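Local coordinates for farnesyl pyrophosphate synthetase (Staphylococcus aureus, PDB 5H9D), which probably catalyses the magnesium-dependent elongation of shorter allylic diphosphates with isopentenyl diphosphate to give heptaprenyl diphosphate, at residues 81-86 against 94-99; 154-157 against 163-166; 212-217 against 236-241. All coordinates share one frame; numbering follows the deposited sequence.

Contact 1: residues 81-86 against 94-99; sequences HDDVID and KLTISK. With PO4 (phosphate ion), chain H.
D83 and T96 meet through carbon: the methyl CG2 of T96 lies 3.6 Å from D83 CG and spreads over the adjoining CB as well. Their CB atoms point at each other's segment, and the two side chains pass at a slant. Threonine suits this place because its two branches do different work. With OG1 between the backbone N and carbonyl carbon (chi1 54°), CG2 is left to face the aspartate while OG1 turns to the carbonyl of S88, a weak bond. At the next residue, V84, CG2 touches S98, standing 3.8 Å from OG and 4.0 Å from CB. The small serine lets its helix come close to the valine without a bulky side chain between them.

Residues 82-86 spell DDVID, the first aspartate-rich DDxxD motif of the trans-prenyl synthases, which in relatives binds the magnesium-diphosphate of the allylic substrate. The contact joins the end of helix 62-85 to the N-cap and first turn of helix 97-100, on the far side of the short hairpin 90-95. D83 also uses OD1 in a salt bridge with R91 of that hairpin. V84 packs further on Q103 and A106 of helix 103-121, and on I71 of the subunit 1 chain. Beyond the touching residues, K94 sends a bent chain to a phosphate ion, probably from the crystallisation liquor, with two weak bonds from NZ (3.1 Å to O4).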
loop_
_atom_site.group_PDB
_atom_site.type_symbol
_atom_site.label_atom_id
_atom_site.label_comp_id
_atom_site.label_asym_id
_atom_site.label_seq_id
_atom_site.Cartn_x
_atom_site.Cartn_y
_atom_site.Cartn_z
ATOM N N HIS A 81 -1.893 -6.498 -4.106
ATOM C CA HIS A 81 -0.942 -7.299 -3.353
ATOM C C HIS A 81 -1.719 -8.050 -2.311
ATOM O O HIS A 81 -1.395 -9.181 -1.975
ATOM C CB HIS A 81 0.134 -6.443 -2.677
ATOM C CG HIS A 81 1.290 -6.082 -3.571
ATOM N ND1 HIS A 81 2.458 -5.527 -3.089
ATOM C CD2 HIS A 81 1.459 -6.194 -4.910
ATOM C CE1 HIS A 81 3.292 -5.317 -4.091
ATOM N NE2 HIS A 81 2.711 -5.713 -5.206
ATOM N N ASP A 82 -2.772 -7.451 -1.793
ATOM C CA ASP A 82 -3.522 -8.177 -0.788
ATOM C C ASP A 82 -4.096 -9.508 -1.297
ATOM O O ASP A 82 -3.986 -10.515 -0.602
ATOM C CB ASP A 82 -4.611 -7.292 -0.180
ATOM C CG ASP A 82 -4.172 -6.656 1.149
ATOM O OD1 ASP A 82 -3.041 -6.963 1.634
ATOM O OD2 ASP A 82 -4.970 -5.853 1.713
ATOM N N ASP A 83 -4.666 -9.541 -2.499
ATOM C CA ASP A 83 -5.217 -10.795 -3.021
ATOM C C ASP A 83 -4.145 -11.861 -3.343
ATOM O O ASP A 83 -4.492 -13.030 -3.526
ATOM C CB ASP A 83 -6.062 -10.545 -4.282
ATOM C CG ASP A 83 -7.099 -9.448 -4.097
ATOM O OD1 ASP A 83 -7.856 -9.498 -3.099
ATOM O OD2 ASP A 83 -7.167 -8.539 -4.958
ATOM N N VAL A 84 -2.869 -11.463 -3.456
ATOM C CA VAL A 84 -1.792 -12.412 -3.726
ATOM C C VAL A 84 -1.441 -13.085 -2.412
ATOM O O VAL A 84 -1.109 -14.271 -2.368
ATOM C CB VAL A 84 -0.467 -11.748 -4.248
ATOM C CG1 VAL A 84 0.657 -12.798 -4.309
ATOM C CG2 VAL A 84 -0.655 -11.152 -5.642
ATOM N N ILE A 85 -1.501 -12.325 -1.333
ATOM C CA ILE A 85 -1.169 -12.882 -0.038
ATOM C C ILE A 85 -2.250 -13.837 0.484
ATOM O O ILE A 85 -1.935 -14.881 1.022
ATOM C CB ILE A 85 -0.934 -11.750 0.995
ATOM C CG1 ILE A 85 0.197 -10.859 0.517
ATOM C CG2 ILE A 85 -0.593 -12.329 2.357
ATOM C CD1 ILE A 85 0.430 -9.677 1.383
ATOM N N ASP A 86 -3.516 -13.483 0.306
ATOM C CA ASP A 86 -4.622 -14.301 0.802
ATOM C C ASP A 86 -5.091 -15.399 -0.133
ATOM O O ASP A 86 -6.167 -15.955 0.089
ATOM C CB ASP A 86 -5.857 -13.440 1.110
ATOM C CG ASP A 86 -5.575 -12.302 2.092
ATOM O OD1 ASP A 86 -4.580 -12.377 2.862
ATOM O OD2 ASP A 86 -6.378 -11.333 2.100
ATOM N N LYS A 94 -14.938 -10.091 -9.900
ATOM C CA LYS A 94 -14.223 -10.702 -11.009
ATOM C C LYS A 94 -12.940 -11.316 -10.447
ATOM O O LYS A 94 -12.648 -11.174 -9.259
ATOM C CB LYS A 94 -13.907 -9.654 -12.071
ATOM C CG LYS A 94 -15.068 -8.693 -12.342
ATOM C CD LYS A 94 -16.297 -9.384 -12.915
ATOM C CE LYS A 94 -16.073 -9.819 -14.379
ATOM N NZ LYS A 94 -15.111 -10.995 -14.547
ATOM N N LEU A 95 -12.202 -12.018 -11.295
ATOM C CA LEU A 95 -10.956 -12.667 -10.915
ATOM C C LEU A 95 -9.873 -11.707 -10.423
ATOM O O LEU A 95 -9.636 -10.648 -11.003
ATOM C CB LEU A 95 -10.388 -13.426 -12.121
ATOM C CG LEU A 95 -11.098 -14.648 -12.686
ATOM C CD1 LEU A 95 -10.557 -14.960 -14.078
ATOM C CD2 LEU A 95 -10.913 -15.825 -11.693
ATOM N N THR A 96 -9.180 -12.101 -9.370
ATOM C CA THR A 96 -8.115 -11.256 -8.866
ATOM C C THR A 96 -7.037 -11.364 -9.930
ATOM O O THR A 96 -7.039 -12.325 -10.693
ATOM C CB THR A 96 -7.644 -11.748 -7.478
ATOM O OG1 THR A 96 -7.276 -13.127 -7.538
ATOM C CG2 THR A 96 -8.755 -11.596 -6.481
ATOM N N ILE A 97 -6.137 -10.390 -10.008
ATOM C CA ILE A 97 -5.107 -10.415 -11.037
ATOM C C ILE A 97 -4.287 -11.687 -10.976
ATOM O O ILE A 97 -4.054 -12.340 -11.982
ATOM C CB ILE A 97 -4.164 -9.183 -10.942
ATOM C CG1 ILE A 97 -4.987 -7.903 -10.902
ATOM C CG2 ILE A 97 -3.218 -9.124 -12.153
ATOM C CD1 ILE A 97 -5.876 -7.760 -12.051
ATOM N N SER A 98 -3.831 -12.031 -9.789
ATOM C CA SER A 98 -3.046 -13.255 -9.601
ATOM C C SER A 98 -3.728 -14.469 -10.245
ATOM O O SER A 98 -3.062 -15.387 -10.669
ATOM C CB SER A 98 -2.823 -13.485 -8.113
ATOM O OG SER A 98 -3.705 -12.626 -7.372
ATOM N N LYS A 99 -5.049 -14.464 -10.360
ATOM C CA LYS A 99 -5.738 -15.605 -10.970
ATOM C C LYS A 99 -6.074 -15.458 -12.437
ATOM O O LYS A 99 -6.186 -16.456 -13.135
ATOM C CB LYS A 99 -7.020 -15.970 -10.211
ATOM C CG LYS A 99 -6.759 -16.772 -8.946
ATOM C CD LYS A 99 -7.965 -17.603 -8.563
ATOM C CE LYS A 99 -7.679 -18.394 -7.301
ATOM N NZ LYS A 99 -6.333 -19.039 -7.416
HETATM P P PO4 H . -13.024 -12.531 -17.082
HETATM O O1 PO4 H . -13.335 -11.351 -17.928
HETATM O O2 PO4 H . -12.244 -13.519 -17.872
HETATM O O3 PO4 H . -12.228 -12.098 -15.905
HETATM O O4 PO4 H . -14.289 -13.157 -16.620
#

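Contact 2: residues 154-157 against 163-166; sequences SQQT and RRIN
Q156 and R164 bring two flat polar groups together, the side-chain amide of the glutamine and the guanidinium of the arginine. The side chains run at about a right angle to one another, while the amide and guanidinium planes are inclined by only 30°. OE1 of Q156 lies at the guanidinium edge, near its plane, 2.9 Å from NH1 of R164. The amide nitrogen is just as near: NE2 of Q156 is modelled 2.9 Å from NH1 and 3.2 Å from NH2 of R164. NE2 and these two nitrogens are all donors, so that pairing is not itself attractive; each group has further partners.

As for hydrogen bonds, N160, one helical turn before R164, donates through ND2 to OE1 of Q156, and NH2 of R164 donates to the carbonyl oxygen of I234. The contact belongs to the all-helical isoprenoid synthase fold, where it ties the loop after helix 127-150 to the first turns of helix 158-183.

Charge pairing comes from D150, at the end of helix 127-150, whose OD2 forms a salt bridge with NH1 of R164. Arginine suits this buried spot because its several N-H groups can serve a carboxylate and a backbone carbonyl at once. Its chain starts with CG anti to the backbone N (chi1 -166°) and bends at chi3 (79°), which turns the guanidinium toward the loop. The next residue, I165, packs outside this contact, on M203, Q206 and I207 of helix 188-215.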
loop_
_atom_site.group_PDB
_atom_site.type_symbol
_atom_site.label_atom_id
_atom_site.label_comp_id
_atom_site.label_asym_id
_atom_site.label_seq_id
_atom_site.Cartn_x
_atom_site.Cartn_y
_atom_site.Cartn_z
ATOM N N SER A 154 -5.516 -16.370 19.894
ATOM C CA SER A 154 -6.691 -16.166 20.737
ATOM C C SER A 154 -6.415 -15.437 22.036
ATOM O O SER A 154 -7.293 -15.333 22.883
ATOM C CB SER A 154 -7.319 -17.518 21.051
ATOM O OG SER A 154 -6.318 -18.433 21.452
ATOM N N GLN A 155 -5.202 -14.932 22.208
ATOM C CA GLN A 155 -4.858 -14.243 23.448
ATOM C C GLN A 155 -4.723 -12.723 23.280
ATOM O O GLN A 155 -4.417 -11.995 24.219
ATOM C CB GLN A 155 -3.561 -14.843 24.002
ATOM C CG GLN A 155 -3.517 -16.386 23.934
ATOM C CD GLN A 155 -4.618 -17.064 24.754
ATOM O OE1 GLN A 155 -5.321 -17.951 24.256
ATOM N NE2 GLN A 155 -4.766 -16.654 26.017
ATOM N N GLN A 156 -4.982 -12.247 22.076
ATOM C CA GLN A 156 -4.852 -10.848 21.812
ATOM C C GLN A 156 -5.960 -10.028 22.491
ATOM O O GLN A 156 -7.053 -10.526 22.762
ATOM C CB GLN A 156 -4.833 -10.641 20.309
ATOM C CG GLN A 156 -6.189 -10.645 19.689
ATOM C CD GLN A 156 -6.367 -9.471 18.760
ATOM O OE1 GLN A 156 -5.597 -8.495 18.806
ATOM N NE2 GLN A 156 -7.391 -9.544 17.911
ATOM N N THR A 157 -5.663 -8.760 22.757
ATOM C CA THR A 157 -6.598 -7.867 23.427
ATOM C C THR A 157 -7.377 -6.874 22.505
ATOM O O THR A 157 -6.967 -6.569 21.368
ATOM C CB THR A 157 -5.837 -7.094 24.526
ATOM O OG1 THR A 157 -6.740 -6.737 25.579
ATOM C CG2 THR A 157 -5.183 -5.837 23.950
ATOM N N ARG A 163 -5.928 -0.954 17.516
ATOM C CA ARG A 163 -4.669 -0.412 17.048
ATOM C C ARG A 163 -4.393 -1.019 15.667
ATOM O O ARG A 163 -3.772 -0.391 14.798
ATOM C CB ARG A 163 -3.593 -0.761 18.094
ATOM C CG ARG A 163 -2.228 -0.115 17.932
ATOM C CD ARG A 163 -1.585 0.125 19.300
ATOM N NE ARG A 163 -1.764 -1.015 20.193
ATOM C CZ ARG A 163 -1.590 -0.966 21.515
ATOM N NH1 ARG A 163 -1.222 0.175 22.094
ATOM N NH2 ARG A 163 -1.812 -2.046 22.266
ATOM N N ARG A 164 -4.916 -2.230 15.467
ATOM C CA ARG A 164 -4.755 -2.985 14.228
ATOM C C ARG A 164 -5.668 -2.492 13.121
ATOM O O ARG A 164 -5.289 -2.560 11.950
ATOM C CB ARG A 164 -5.003 -4.491 14.471
ATOM C CG ARG A 164 -4.536 -5.450 13.343
ATOM C CD ARG A 164 -4.460 -6.933 13.809
ATOM N NE ARG A 164 -5.784 -7.564 13.845
ATOM C CZ ARG A 164 -6.252 -8.308 14.851
ATOM N NH1 ARG A 164 -5.507 -8.543 15.927
ATOM N NH2 ARG A 164 -7.487 -8.789 14.801
ATOM N N ILE A 165 -6.866 -2.013 13.448
ATOM C CA ILE A 165 -7.732 -1.532 12.378
ATOM C C ILE A 165 -7.464 -0.059 12.122
ATOM O O ILE A 165 -7.944 0.533 11.157
ATOM C CB ILE A 165 -9.236 -1.775 12.666
ATOM C CG1 ILE A 165 -9.684 -0.988 13.872
ATOM C CG2 ILE A 165 -9.486 -3.267 12.852
ATOM C CD1 ILE A 165 -11.134 -1.058 14.050
ATOM N N ASN A 166 -6.664 0.522 12.998
ATOM C CA ASN A 166 -6.273 1.902 12.846
ATOM C C ASN A 166 -5.214 1.997 11.733
ATOM O O ASN A 166 -5.330 2.818 10.813
ATOM C CB ASN A 166 -5.689 2.426 14.138
ATOM C CG ASN A 166 -5.116 3.806 13.969
ATOM O OD1 ASN A 166 -5.841 4.751 13.620
ATOM N ND2 ASN A 166 -3.803 3.937 14.189
#

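Contact 3: residues 212-217 against 236-241; sequences LDFTST and LPILLE
F214, the residue directly after D213, reaches across to P237 and I238 of helix 236-243. D213 is the last aspartate of the second DDxxD motif of the trans-prenyl synthases, which have the all-helical isoprenoid synthase fold. In relatives this motif binds magnesium together with the first. The end of helix 188-215 is kinked here, as the backbone N atoms of D213 and F214 lack bonds to the preceding turn. D213 is held instead by the loop that follows, its OD1 accepting from the backbone N of D228.

The CB of F214 points toward the partner helix. Its chi1 of -71° sets CG opposite the carbonyl carbon, and the ring extends outward so that its far end, CZ and CE2, does the touching. I238 starts out less directly, since its CB is directed past the other segment. An extended chi2 (-177°) nevertheless carries CD1 back to the phenyl, where it meets the ring edge close to the ring plane. The two side chains run at about a right angle, and CG1 of I238 also touches the ring end, 3.6 Å from CZ of F214. Isoleucine suits the place because its longer branch, CG1 and CD1, can span to the phenyl edge.

P237 brings a rigid ring at the first turn of its helix, a position where proline is welcome because the N-H it lacks would have no helical acceptor. I268 and I271 of helix 261-272 add to the apolar setting of the phenyl, and L229 packs on I238. The proline approaches F214 obliquely, with its CB 4.3 Å from CE2.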
loop_
_atom_site.group_PDB
_atom_site.type_symbol
_atom_site.label_atom_id
_atom_site.label_comp_id
_atom_site.label_asym_id
_atom_site.label_seq_id
_atom_site.Cartn_x
_atom_site.Cartn_y
_atom_site.Cartn_z
ATOM N N LEU A 212 -20.066 -7.488 9.202
ATOM C CA LEU A 212 -20.667 -8.037 7.992
ATOM C C LEU A 212 -20.028 -9.318 7.485
ATOM O O LEU A 212 -20.412 -9.853 6.455
ATOM C CB LEU A 212 -20.635 -7.007 6.871
ATOM C CG LEU A 212 -21.474 -5.728 6.936
ATOM C CD1 LEU A 212 -21.247 -4.937 5.643
ATOM C CD2 LEU A 212 -22.926 -6.059 7.128
ATOM N N ASP A 213 -19.041 -9.822 8.196
ATOM C CA ASP A 213 -18.400 -11.032 7.735
ATOM C C ASP A 213 -19.145 -12.224 8.328
ATOM O O ASP A 213 -18.950 -13.359 7.905
ATOM C CB ASP A 213 -16.922 -11.033 8.147
ATOM C CG ASP A 213 -16.038 -11.742 7.132
ATOM O OD1 ASP A 213 -15.915 -12.988 7.206
ATOM O OD2 ASP A 213 -15.485 -11.043 6.243
ATOM N N PHE A 214 -20.017 -11.946 9.294
ATOM C CA PHE A 214 -20.801 -12.982 9.958
ATOM C C PHE A 214 -22.293 -12.844 9.638
ATOM O O PHE A 214 -23.023 -13.828 9.551
ATOM C CB PHE A 214 -20.603 -12.887 11.478
ATOM C CG PHE A 214 -19.239 -13.318 11.947
ATOM C CD1 PHE A 214 -18.895 -14.670 11.996
ATOM C CD2 PHE A 214 -18.302 -12.380 12.371
ATOM C CE1 PHE A 214 -17.644 -15.078 12.466
ATOM C CE2 PHE A 214 -17.057 -12.784 12.839
ATOM C CZ PHE A 214 -16.732 -14.139 12.885
ATOM N N THR A 215 -22.729 -11.609 9.440
ATOM C CA THR A 215 -24.130 -11.307 9.182
ATOM C C THR A 215 -24.596 -11.211 7.710
ATOM O O THR A 215 -25.807 -11.242 7.446
ATOM C CB THR A 215 -24.497 -9.992 9.901
ATOM O OG1 THR A 215 -23.674 -8.919 9.404
ATOM C CG2 THR A 215 -24.277 -10.136 11.400
ATOM N N SER A 216 -23.651 -11.106 6.772
ATOM C CA SER A 216 -23.955 -10.964 5.342
ATOM C C SER A 216 -24.255 -12.280 4.601
ATOM O O SER A 216 -24.863 -13.193 5.154
ATOM C CB SER A 216 -22.789 -10.235 4.664
ATOM O OG SER A 216 -23.155 -9.627 3.431
ATOM N N THR A 217 -23.822 -12.386 3.348
ATOM C CA THR A 217 -24.099 -13.590 2.567
ATOM C C THR A 217 -22.940 -14.064 1.694
ATOM O O THR A 217 -22.166 -13.245 1.179
ATOM C CB THR A 217 -25.347 -13.389 1.642
ATOM O OG1 THR A 217 -25.076 -12.377 0.658
ATOM C CG2 THR A 217 -26.567 -12.990 2.469
ATOM N N LEU A 236 -13.310 -7.770 16.261
ATOM C CA LEU A 236 -14.141 -7.288 17.354
ATOM C C LEU A 236 -15.297 -8.201 17.797
ATOM O O LEU A 236 -15.410 -8.527 18.982
ATOM C CB LEU A 236 -14.656 -5.865 17.053
ATOM C CG LEU A 236 -15.303 -5.156 18.256
ATOM C CD1 LEU A 236 -14.292 -5.160 19.366
ATOM C CD2 LEU A 236 -15.744 -3.748 17.951
ATOM N N PRO A 237 -16.167 -8.627 16.867
ATOM C CA PRO A 237 -17.265 -9.502 17.309
ATOM C C PRO A 237 -16.740 -10.670 18.153
ATOM O O PRO A 237 -17.203 -10.921 19.268
ATOM C CB PRO A 237 -17.863 -9.995 16.004
ATOM C CG PRO A 237 -17.530 -8.896 15.051
ATOM C CD PRO A 237 -16.142 -8.522 15.407
ATOM N N ILE A 238 -15.733 -11.352 17.614
ATOM C CA ILE A 238 -15.140 -12.504 18.272
ATOM C C ILE A 238 -14.408 -12.225 19.577
ATOM O O ILE A 238 -14.299 -13.111 20.409
ATOM C CB ILE A 238 -14.227 -13.253 17.301
ATOM C CG1 ILE A 238 -14.972 -13.445 15.964
ATOM C CG2 ILE A 238 -13.881 -14.613 17.876
ATOM C CD1 ILE A 238 -14.232 -14.233 14.920
ATOM N N LEU A 239 -13.918 -11.005 19.763
ATOM C CA LEU A 239 -13.218 -10.640 20.997
ATOM C C LEU A 239 -14.249 -10.405 22.091
ATOM O O LEU A 239 -14.002 -10.690 23.264
ATOM C CB LEU A 239 -12.397 -9.362 20.793
ATOM C CG LEU A 239 -11.150 -9.574 19.936
ATOM C CD1 LEU A 239 -10.674 -8.282 19.271
ATOM C CD2 LEU A 239 -10.072 -10.147 20.823
ATOM N N LEU A 240 -15.404 -9.881 21.683
ATOM C CA LEU A 240 -16.482 -9.583 22.599
ATOM C C LEU A 240 -17.120 -10.847 23.125
ATOM O O LEU A 240 -17.332 -10.990 24.316
ATOM C CB LEU A 240 -17.533 -8.702 21.920
ATOM C CG LEU A 240 -17.018 -7.315 21.531
ATOM C CD1 LEU A 240 -18.124 -6.487 20.973
ATOM C CD2 LEU A 240 -16.435 -6.626 22.737
ATOM N N GLU A 241 -17.422 -11.780 22.243
ATOM C CA GLU A 241 -18.029 -13.006 22.703
ATOM C C GLU A 241 -17.059 -13.782 23.583
ATOM O O GLU A 241 -17.484 -14.574 24.403
ATOM C CB GLU A 241 -18.493 -13.865 21.519
ATOM C CG GLU A 241 -19.421 -15.028 21.911
ATOM C CD GLU A 241 -20.616 -14.598 22.766
ATOM O OE1 GLU A 241 -21.348 -15.483 23.272
ATOM O OE2 GLU A 241 -20.829 -13.381 22.943
#

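How the contacts relate
The three contacts follow one another along the chain without interleaving, all within one polyprenyl synthetase region. Contact 1 stands apart, its centre about 25 Å from that of contact 2 and about 24 Å from that of contact 3. Contacts 2 and 3 are neighbours, about 15 Å between centres, and touch where the backbone oxygen of Q156 packs on L239. Helices 158-183 and 188-215, which carry parts of them, are consecutive in the chain. Contact 1 includes the first aspartate-rich motif and contact 3 the last residue of the second, so these two hold parts of the motifs that in relatives face one another across the active site, while contact 2 meets contact 3 on the side of helix 236-243.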